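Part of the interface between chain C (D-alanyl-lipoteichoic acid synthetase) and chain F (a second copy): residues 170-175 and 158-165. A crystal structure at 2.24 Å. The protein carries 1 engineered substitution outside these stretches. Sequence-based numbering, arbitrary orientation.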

# COMPACT_ATOMS: atom_id res chain seq x y z
N GLU C 170 2.79 -7.11 -21.77
CA GLU C 170 2.05 -7.60 -20.62
C GLU C 170 1.30 -6.46 -19.95
O GLU C 170 1.79 -5.32 -19.91
CB GLU C 170 2.98 -8.25 -19.60
CG GLU C 170 3.52 -9.61 -20.01
CD GLU C 170 4.51 -10.16 -18.99
OE1 GLU C 170 4.24 -10.06 -17.77
OE2 GLU C 170 5.56 -10.69 -19.41
N GLU C 171 0.12 -6.77 -19.44
CA GLU C 171 -0.67 -5.81 -18.68
C GLU C 171 -0.13 -5.70 -17.27
O GLU C 171 0.23 -6.70 -16.65
CB GLU C 171 -2.14 -6.23 -18.63
CG GLU C 171 -2.92 -5.89 -19.89
CD GLU C 171 -4.42 -5.91 -19.66
OE1 GLU C 171 -4.87 -6.55 -18.69
OE2 GLU C 171 -5.15 -5.27 -20.46
N LEU C 172 -0.06 -4.47 -16.77
CA LEU C 172 0.33 -4.21 -15.39
C LEU C 172 -0.80 -4.60 -14.45
O LEU C 172 -1.97 -4.57 -14.82
CB LEU C 172 0.71 -2.74 -15.19
CG LEU C 172 1.93 -2.21 -15.96
CD1 LEU C 172 1.93 -0.70 -15.99
CD2 LEU C 172 3.23 -2.71 -15.37
N SER C 173 -0.43 -4.98 -13.23
CA SER C 173 -1.42 -5.39 -12.24
C SER C 173 -1.98 -4.18 -11.50
O SER C 173 -1.55 -3.04 -11.72
CB SER C 173 -0.83 -6.42 -11.27
OG SER C 173 0.00 -5.80 -10.31
N THR C 174 -2.96 -4.44 -10.63
CA THR C 174 -3.61 -3.41 -9.83
C THR C 174 -2.65 -2.85 -8.77
O THR C 174 -2.64 -1.65 -8.50
CB THR C 174 -4.91 -3.97 -9.17
OG1 THR C 174 -5.67 -4.69 -10.16
CG2 THR C 174 -5.77 -2.86 -8.61
N ALA C 175 -1.83 -3.74 -8.19
CA ALA C 175 -0.80 -3.35 -7.22
C ALA C 175 0.33 -2.57 -7.89
O ALA C 175 0.85 -1.61 -7.32
CB ALA C 175 -0.25 -4.58 -6.53
N ALA F 158 -12.78 -4.43 -15.47
CA ALA F 158 -12.00 -3.80 -14.41
C ALA F 158 -11.23 -4.88 -13.66
O ALA F 158 -11.76 -5.96 -13.41
CB ALA F 158 -12.91 -3.02 -13.46
N MET F 159 -9.97 -4.57 -13.33
CA MET F 159 -9.02 -5.54 -12.75
C MET F 159 -8.89 -6.78 -13.63
O MET F 159 -9.03 -7.92 -13.16
CB MET F 159 -9.39 -5.90 -11.31
CG MET F 159 -9.24 -4.75 -10.32
SD MET F 159 -10.01 -5.12 -8.74
CE MET F 159 -11.73 -5.16 -9.21
N LYS F 160 -8.62 -6.53 -14.92
CA LYS F 160 -8.50 -7.55 -15.96
C LYS F 160 -7.41 -8.56 -15.63
O LYS F 160 -7.59 -9.76 -15.84
CB LYS F 160 -8.21 -6.89 -17.31
CG LYS F 160 -8.23 -7.82 -18.51
CD LYS F 160 -8.01 -7.06 -19.81
CE LYS F 160 -7.91 -8.01 -20.99
NZ LYS F 160 -7.71 -7.28 -22.27
N ASP F 161 -6.29 -8.06 -15.09
CA ASP F 161 -5.15 -8.88 -14.68
C ASP F 161 -5.51 -9.98 -13.67
O ASP F 161 -4.97 -11.08 -13.74
CB ASP F 161 -4.03 -7.99 -14.10
CG ASP F 161 -4.49 -7.17 -12.90
OD1 ASP F 161 -4.10 -7.52 -11.76
OD2 ASP F 161 -5.24 -6.18 -13.08
N LEU F 162 -6.44 -9.67 -12.77
CA LEU F 162 -6.86 -10.60 -11.73
C LEU F 162 -7.80 -11.65 -12.28
O LEU F 162 -7.68 -12.84 -11.96
CB LEU F 162 -7.52 -9.85 -10.57
CG LEU F 162 -6.69 -8.79 -9.84
CD1 LEU F 162 -7.53 -8.08 -8.80
CD2 LEU F 162 -5.46 -9.39 -9.20
N VAL F 163 -8.73 -11.21 -13.12
CA VAL F 163 -9.71 -12.08 -13.78
C VAL F 163 -9.03 -13.03 -14.77
O VAL F 163 -9.39 -14.21 -14.85
CB VAL F 163 -10.85 -11.26 -14.44
CG1 VAL F 163 -11.93 -12.17 -15.03
CG2 VAL F 163 -11.49 -10.32 -13.42
N GLN F 164 -8.02 -12.53 -15.50
CA GLN F 164 -7.21 -13.35 -16.42
C GLN F 164 -6.43 -14.45 -15.72
O GLN F 164 -6.33 -15.57 -16.24
CB GLN F 164 -6.22 -12.48 -17.21
CG GLN F 164 -6.80 -11.81 -18.44
CD GLN F 164 -5.78 -10.94 -19.18
OE1 GLN F 164 -4.86 -10.38 -18.58
NE2 GLN F 164 -5.95 -10.82 -20.49
N LYS F 165 -5.88 -14.13 -14.54
CA LYS F 165 -5.13 -15.09 -13.73
C LYS F 165 -6.01 -16.26 -13.28
O LYS F 165 -5.58 -17.41 -13.30
CB LYS F 165 -4.50 -14.42 -12.51
CG LYS F 165 -3.17 -13.75 -12.79
CD LYS F 165 -2.54 -13.25 -11.51
CE LYS F 165 -1.24 -12.51 -11.79
NZ LYS F 165 -0.53 -12.14 -10.53

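The contact brings the start of a helix in chain F, preceded by M159(F) at the N-cap and running from K160(F) through K165(F) and on, against the segment of chain C that leads into a helix of its own at T174(C). It is a small patch, burying 313 Å² when both sides are summed, and most of its polar chemistry converges on one aspartate.

A158(F), at the beginning of the chain F stretch, makes no contact with the chain C stretch. M159(F) occupies the N-cap position of the helix and has a positive phi (55°). Its backbone O accepts a hydrogen bond from L162(F) N at 3.2 Å and a weak one from V163(F) N at 3.3 Å, so the first turn is closed from within chain F. The side chain leaves CA sideways to the other stretch and its end leads away, so that the approach is made partway along it: M159(F) CG lies 3.6 Å from T174(C) OG1, a van der Waals contact.

K160(F) opens the helix with a fully extended side chain, all four chi angles being t. This conformation carries the aliphatic portion past the carboxylate of E171(C), with K160(F) CD 3.4 Å from E171(C) OE1, and places the ammonium group near the other carboxylate oxygen. The resulting salt bridge, K160(F) NZ to E171(C) OE2, is long at 3.7 Å. The ammonium group is also hydrogen-bonded to a residue bordering one of the stretches, so this glutamate is not its sole polar partner.

D161(F) is the centre of the contact, with 71 Å² covered by the chain C stretch. Its CA-to-CB bond points toward the other stretch, and with chi1 in p its carboxylate meets T174(C) with both oxygens. T174(C) N donates to D161(F) OD1 at 3.5 Å, with an angle of 146° at the hydrogen, while T174(C) OG1 donates to D161(F) OD2 at 3.3 Å. Both bonds are weak, but together they join backbone and side chain of one threonine to a single carboxylate. The T174(C) amide lies in the first turn of its helix, where backbone NH groups lack the acceptors found deeper in a helix, and an acid from the other copy is placed to receive it. S173(C) sits just before that helix and packs closely on the same group, its CB and CA both 3.5 Å from D161(F) OD1; its own hydroxyl instead caps a backbone N just past the stretch. The two residues also mark the closest backbone approach in the register, with S173(C) CA and D161(F) CA 5.7 Å apart.

Beyond the aspartate the contact thins. L162(F) starts sideways, but the end of its side chain comes nearer and brings CD1 to 4.1 Å from T174(C) OG1. One turn after K160(F), the CA-to-CB bond of Q164(F) points toward the chain C stretch, and its OE1 lies 3.8 Å from E171(C) OE1, a proximity without a hydrogen bond.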